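Local coordinates for protein beta sliding clamp (Bartonella birtlesii LL-WM9, PDB 6PTR) that probably forms a ring-shaped head-to-tail homodimer around DNA that tethers DNA polymerases and other proteins to it for processive synthesis, at residues Asp258-Lys270 and Pro361-Val375. Residues are numbered along the deposited sequence; the frame is centred on the assembly and turned at random.
Sequences DYQRVIPLGNDRK and PALIRDNNNAEVLYV
The linker V262–N267 passes over one face of the antiparallel hairpin formed by strands 362–366 and 372–375, with the CA of I263 6.6 Å from that of V375 and the CA of P264 6.4 Å from that of L363. P264 packs most extensively: its CG lies 4.0 Å from CB of L363 and also meets CB of P361, while its CD rests against both methyls of V375. L363, with CG anti to the backbone N (chi1 178°), brings CD2 within 3.4 Å of the carbonyl O of P264. I263 divides its branches across the hairpin; CG2 and CD1 meet CD1 of L373, and CG1 lies 4.1 Å from CG2 of V375, the two side chains crossing at about a right angle. The polar tie is the amide of N267, whose ND2 donates to O of P361 (2.9 Å, 158° at the hydrogen) in the carbonyl plane; a water donates hydrogen bonds to both N267 OD1 and the same P361 oxygen. ND2 also bonds O of M354. A second water links K270 NZ to N367 OD1. V262, P361 and V375 also pack against apolar side chains of the bound griselimycin, in what is probably the partner-docking pocket, as in other bacterial clamps. Joining central and C-terminal domains, the connection from strand 245–250 to strand 269–274 runs between strand 189–196, whose Q192 touches I263 and L373, and strand 350–355, which pairs with strand 269–274 at the sheet edge.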
loop_
_atom_site.group_PDB
_atom_site.type_symbol
_atom_site.label_atom_id
_atom_site.label_comp_id
_atom_site.label_asym_id
_atom_site.label_seq_id
_atom_site.Cartn_x
_atom_site.Cartn_y
_atom_site.Cartn_z
ATOM N N ASP C 258 -19.614 -18.335 -27.765
ATOM C CA ASP C 258 -21.022 -18.063 -28.069
ATOM C C ASP C 258 -21.730 -17.772 -26.745
ATOM O O ASP C 258 -22.503 -18.570 -26.210
ATOM C CB ASP C 258 -21.612 -19.248 -28.820
ATOM C CG ASP C 258 -23.043 -19.024 -29.278
ATOM O OD1 ASP C 258 -23.578 -17.914 -29.105
ATOM O OD2 ASP C 258 -23.615 -19.991 -29.815
ATOM N N TYR C 259 -21.429 -16.580 -26.210
ATOM C CA TYR C 259 -21.822 -16.216 -24.852
ATOM C C TYR C 259 -23.329 -16.132 -24.675
ATOM O O TYR C 259 -23.808 -16.246 -23.546
ATOM C CB TYR C 259 -21.185 -14.873 -24.445
ATOM C CG TYR C 259 -21.754 -13.749 -25.273
ATOM C CD1 TYR C 259 -22.923 -13.095 -24.874
ATOM C CD2 TYR C 259 -21.183 -13.399 -26.490
ATOM C CE1 TYR C 259 -23.497 -12.116 -25.657
ATOM C CE2 TYR C 259 -21.761 -12.402 -27.288
ATOM C CZ TYR C 259 -22.910 -11.781 -26.864
ATOM O OH TYR C 259 -23.515 -10.819 -27.627
ATOM N N GLN C 260 -24.097 -15.905 -25.748
ATOM C CA GLN C 260 -25.547 -15.827 -25.592
ATOM C C GLN C 260 -26.119 -17.133 -25.064
ATOM O O GLN C 260 -27.178 -17.125 -24.437
ATOM C CB GLN C 260 -26.212 -15.444 -26.918
ATOM C CG GLN C 260 -25.833 -14.029 -27.333
ATOM C CD GLN C 260 -26.436 -13.614 -28.661
ATOM O OE1 GLN C 260 -27.390 -14.221 -29.138
ATOM N NE2 GLN C 260 -25.886 -12.567 -29.255
ATOM N N ARG C 261 -25.407 -18.242 -25.241
ATOM C CA ARG C 261 -25.923 -19.502 -24.735
ATOM C C ARG C 261 -25.990 -19.536 -23.216
ATOM O O ARG C 261 -26.733 -20.361 -22.670
ATOM C CB ARG C 261 -25.056 -20.654 -25.222
ATOM C CG ARG C 261 -25.074 -20.843 -26.716
ATOM C CD ARG C 261 -24.601 -22.232 -27.040
ATOM N NE ARG C 261 -24.183 -22.344 -28.431
ATOM C CZ ARG C 261 -24.042 -23.508 -29.041
ATOM N NH1 ARG C 261 -24.290 -24.618 -28.363
ATOM N NH2 ARG C 261 -23.652 -23.563 -30.307
ATOM N N VAL C 262 -25.225 -18.692 -22.512
ATOM C CA VAL C 262 -25.191 -18.801 -21.050
ATOM C C VAL C 262 -26.109 -17.818 -20.345
ATOM O O VAL C 262 -26.241 -17.893 -19.116
ATOM C CB VAL C 262 -23.769 -18.654 -20.473
ATOM C CG1 VAL C 262 -22.803 -19.509 -21.249
ATOM C CG2 VAL C 262 -23.304 -17.195 -20.430
ATOM N N ILE C 263 -26.758 -16.916 -21.069
ATOM C CA ILE C 263 -27.557 -15.894 -20.404
ATOM C C ILE C 263 -28.943 -16.467 -20.166
ATOM O O ILE C 263 -29.680 -16.742 -21.121
ATOM C CB ILE C 263 -27.580 -14.591 -21.233
ATOM C CG1 ILE C 263 -26.151 -14.059 -21.368
ATOM C CG2 ILE C 263 -28.494 -13.566 -20.590
ATOM C CD1 ILE C 263 -26.033 -12.777 -22.139
ATOM N N PRO C 264 -29.323 -16.726 -18.920
ATOM C CA PRO C 264 -30.576 -17.440 -18.670
ATOM C C PRO C 264 -31.737 -16.464 -18.754
ATOM O O PRO C 264 -31.943 -15.638 -17.862
ATOM C CB PRO C 264 -30.381 -17.993 -17.248
ATOM C CG PRO C 264 -29.488 -17.031 -16.584
ATOM C CD PRO C 264 -28.620 -16.379 -17.668
ATOM N N LEU C 265 -32.473 -16.529 -19.842
ATOM C CA LEU C 265 -33.630 -15.656 -19.945
ATOM C C LEU C 265 -34.899 -16.313 -19.436
ATOM O O LEU C 265 -35.916 -15.628 -19.289
ATOM C CB LEU C 265 -33.807 -15.179 -21.390
ATOM C CG LEU C 265 -32.642 -14.310 -21.887
ATOM C CD1 LEU C 265 -32.898 -13.796 -23.298
ATOM C CD2 LEU C 265 -32.332 -13.144 -20.919
ATOM N N GLY C 266 -34.860 -17.603 -19.126
ATOM C CA GLY C 266 -36.018 -18.300 -18.626
ATOM C C GLY C 266 -36.099 -18.528 -17.131
ATOM O O GLY C 266 -37.066 -19.142 -16.682
ATOM N N ASN C 267 -35.125 -18.065 -16.344
ATOM C CA ASN C 267 -35.172 -18.290 -14.900
ATOM C C ASN C 267 -36.452 -17.717 -14.306
ATOM O O ASN C 267 -36.872 -16.616 -14.663
ATOM C CB ASN C 267 -33.957 -17.653 -14.220
ATOM C CG ASN C 267 -32.685 -18.406 -14.469
ATOM O OD1 ASN C 267 -32.661 -19.396 -15.206
ATOM N ND2 ASN C 267 -31.594 -17.932 -13.865
ATOM N N ASP C 268 -37.064 -18.460 -13.376
ATOM C CA ASP C 268 -38.422 -18.161 -12.931
ATOM C C ASP C 268 -38.574 -17.983 -11.424
ATOM O O ASP C 268 -39.711 -17.923 -10.941
ATOM C CB ASP C 268 -39.372 -19.261 -13.415
ATOM C CG ASP C 268 -39.006 -20.635 -12.868
ATOM O OD1 ASP C 268 -37.828 -20.848 -12.514
ATOM O OD2 ASP C 268 -39.895 -21.503 -12.790
ATOM N N ARG C 269 -37.491 -17.936 -10.666
ATOM C CA ARG C 269 -37.523 -17.609 -9.241
ATOM C C ARG C 269 -36.853 -16.255 -9.039
ATOM O O ARG C 269 -35.660 -16.111 -9.316
ATOM C CB ARG C 269 -36.786 -18.657 -8.407
ATOM C CG ARG C 269 -37.340 -20.060 -8.562
ATOM C CD ARG C 269 -36.713 -21.017 -7.563
ATOM N NE ARG C 269 -36.437 -22.320 -8.163
ATOM C CZ ARG C 269 -36.232 -23.438 -7.471
ATOM N NH1 ARG C 269 -36.305 -23.422 -6.147
ATOM N NH2 ARG C 269 -35.974 -24.571 -8.105
ATOM N N LYS C 270 -37.591 -15.286 -8.517
ATOM C CA LYS C 270 -37.063 -13.934 -8.366
ATOM C C LYS C 270 -36.796 -13.632 -6.898
ATOM O O LYS C 270 -37.687 -13.783 -6.059
ATOM C CB LYS C 270 -38.041 -12.902 -8.941
ATOM C CG LYS C 270 -37.542 -11.461 -8.824
ATOM C CD LYS C 270 -38.279 -10.532 -9.807
ATOM C CE LYS C 270 -39.510 -9.928 -9.244
ATOM N NZ LYS C 270 -40.088 -8.933 -10.216
ATOM N N PRO C 361 -27.038 -21.054 -13.932
ATOM C CA PRO C 361 -26.587 -19.656 -13.834
ATOM C C PRO C 361 -27.681 -18.741 -13.313
ATOM O O PRO C 361 -28.860 -18.914 -13.621
ATOM C CB PRO C 361 -26.226 -19.293 -15.286
ATOM C CG PRO C 361 -26.019 -20.555 -15.982
ATOM C CD PRO C 361 -26.850 -21.607 -15.283
ATOM N N ALA C 362 -27.269 -17.746 -12.536
ATOM C CA ALA C 362 -28.159 -16.724 -11.999
ATOM C C ALA C 362 -28.008 -15.474 -12.845
ATOM O O ALA C 362 -26.899 -15.138 -13.256
ATOM C CB ALA C 362 -27.808 -16.399 -10.551
ATOM N N LEU C 363 -29.123 -14.791 -13.089
ATOM C CA LEU C 363 -29.139 -13.521 -13.807
ATOM C C LEU C 363 -29.342 -12.413 -12.784
ATOM O O LEU C 363 -30.312 -12.451 -12.016
ATOM C CB LEU C 363 -30.262 -13.520 -14.837
ATOM C CG LEU C 363 -30.574 -12.303 -15.727
ATOM C CD1 LEU C 363 -29.477 -12.045 -16.689
ATOM C CD2 LEU C 363 -31.876 -12.548 -16.505
ATOM N N ILE C 364 -28.439 -11.425 -12.778
ATOM C CA ILE C 364 -28.413 -10.396 -11.737
ATOM C C ILE C 364 -28.439 -9.015 -12.375
ATOM O O ILE C 364 -27.819 -8.784 -13.423
ATOM C CB ILE C 364 -27.179 -10.534 -10.825
ATOM C CG1 ILE C 364 -27.145 -11.902 -10.147
ATOM C CG2 ILE C 364 -27.144 -9.413 -9.786
ATOM C CD1 ILE C 364 -25.830 -12.215 -9.508
ATOM N N ARG C 365 -29.144 -8.088 -11.728
ATOM C CA ARG C 365 -29.217 -6.721 -12.228
ATOM C C ARG C 365 -29.767 -5.798 -11.154
ATOM O O ARG C 365 -30.363 -6.237 -10.156
ATOM C CB ARG C 365 -30.077 -6.632 -13.489
ATOM C CG ARG C 365 -31.409 -7.300 -13.345
ATOM C CD ARG C 365 -32.381 -6.724 -14.329
ATOM N NE ARG C 365 -32.056 -7.086 -15.701
ATOM C CZ ARG C 365 -32.524 -8.169 -16.313
ATOM N NH1 ARG C 365 -33.331 -8.998 -15.664
ATOM N NH2 ARG C 365 -32.190 -8.418 -17.574
ATOM N N ASP C 366 -29.489 -4.510 -11.340
ATOM C CA ASP C 366 -30.267 -3.465 -10.691
ATOM C C ASP C 366 -31.720 -3.629 -11.087
ATOM O O ASP C 366 -32.034 -3.733 -12.276
ATOM C CB ASP C 366 -29.787 -2.080 -11.134
ATOM C CG ASP C 366 -28.791 -1.472 -10.184
ATOM O OD1 ASP C 366 -28.920 -1.693 -8.958
ATOM O OD2 ASP C 366 -27.880 -0.772 -10.670
ATOM N N ASN C 367 -32.605 -3.621 -10.088
ATOM C CA ASN C 367 -34.033 -3.732 -10.354
ATOM C C ASN C 367 -34.469 -2.779 -11.455
ATOM O O ASN C 367 -35.371 -3.106 -12.234
ATOM C CB ASN C 367 -34.818 -3.467 -9.067
ATOM C CG ASN C 367 -36.251 -3.998 -9.121
ATOM O OD1 ASN C 367 -36.615 -4.784 -10.000
ATOM N ND2 ASN C 367 -37.063 -3.575 -8.165
ATOM N N ASN C 368 -33.806 -1.628 -11.580
ATOM C CA ASN C 368 -34.271 -0.628 -12.538
ATOM C C ASN C 368 -33.909 -1.006 -13.976
ATOM O O ASN C 368 -34.796 -1.192 -14.819
ATOM C CB ASN C 368 -33.748 0.777 -12.155
ATOM C CG ASN C 368 -32.321 1.071 -12.640
ATOM O OD1 ASN C 368 -31.343 0.701 -11.996
ATOM N ND2 ASN C 368 -32.210 1.777 -13.759
ATOM N N ASN C 369 -32.622 -1.179 -14.270
ATOM C CA ASN C 369 -32.184 -0.832 -15.614
ATOM C C ASN C 369 -32.367 -1.978 -16.603
ATOM O O ASN C 369 -32.537 -3.148 -16.239
ATOM C CB ASN C 369 -30.726 -0.378 -15.612
ATOM C CG ASN C 369 -29.780 -1.512 -15.851
ATOM O OD1 ASN C 369 -29.575 -1.931 -16.988
ATOM N ND2 ASN C 369 -29.202 -2.031 -14.781
ATOM N N ALA C 370 -32.283 -1.610 -17.887
ATOM C CA ALA C 370 -32.550 -2.509 -18.990
ATOM C C ALA C 370 -31.367 -2.722 -19.923
ATOM O O ALA C 370 -31.472 -3.542 -20.839
ATOM C CB ALA C 370 -33.737 -1.985 -19.815
ATOM N N GLU C 371 -30.254 -2.017 -19.735
ATOM C CA GLU C 371 -29.159 -2.081 -20.693
ATOM C C GLU C 371 -27.991 -2.951 -20.228
ATOM O O GLU C 371 -27.180 -3.361 -21.067
ATOM C CB GLU C 371 -28.650 -0.668 -21.014
ATOM C CG GLU C 371 -27.745 -0.053 -19.947
ATOM C CD GLU C 371 -28.486 0.756 -18.896
ATOM O OE1 GLU C 371 -29.427 1.485 -19.271
ATOM O OE2 GLU C 371 -28.119 0.670 -17.700
ATOM N N VAL C 372 -27.904 -3.258 -18.936
ATOM C CA VAL C 372 -26.784 -3.991 -18.342
ATOM C C VAL C 372 -27.322 -5.226 -17.635
ATOM O O VAL C 372 -28.286 -5.132 -16.871
ATOM C CB VAL C 372 -26.027 -3.103 -17.328
ATOM C CG1 VAL C 372 -24.821 -3.830 -16.755
ATOM C CG2 VAL C 372 -25.611 -1.783 -17.963
ATOM N N LEU C 373 -26.666 -6.372 -17.819
ATOM C CA LEU C 373 -27.016 -7.527 -17.007
ATOM C C LEU C 373 -25.746 -8.260 -16.619
ATOM O O LEU C 373 -24.716 -8.169 -17.294
ATOM C CB LEU C 373 -27.977 -8.478 -17.729
ATOM C CG LEU C 373 -27.566 -9.113 -19.061
ATOM C CD1 LEU C 373 -26.769 -10.415 -18.848
ATOM C CD2 LEU C 373 -28.795 -9.356 -19.956
ATOM N N TYR C 374 -25.841 -9.012 -15.534
ATOM C CA TYR C 374 -24.742 -9.838 -15.090
ATOM C C TYR C 374 -25.232 -11.270 -14.945
ATOM O O TYR C 374 -26.405 -11.522 -14.643
ATOM C CB TYR C 374 -24.170 -9.330 -13.765
ATOM C CG TYR C 374 -23.766 -7.901 -13.886
ATOM C CD1 TYR C 374 -22.566 -7.568 -14.515
ATOM C CD2 TYR C 374 -24.600 -6.875 -13.445
ATOM C CE1 TYR C 374 -22.187 -6.261 -14.672
ATOM C CE2 TYR C 374 -24.225 -5.538 -13.598
ATOM C CZ TYR C 374 -23.017 -5.247 -14.221
ATOM O OH TYR C 374 -22.642 -3.943 -14.380
ATOM N N VAL C 375 -24.331 -12.208 -15.184
ATOM C CA VAL C 375 -24.613 -13.619 -14.970
ATOM C C VAL C 375 -23.565 -14.178 -14.014
ATOM O O VAL C 375 -22.373 -13.865 -14.122
ATOM C CB VAL C 375 -24.621 -14.392 -16.303
ATOM C CG1 VAL C 375 -25.016 -15.853 -16.072
ATOM C CG2 VAL C 375 -25.548 -13.747 -17.300
HETATM O O HOH W 1 -30.285 -20.694 -15.559
HETATM O O HOH W 2 -38.656 -6.378 -10.058
#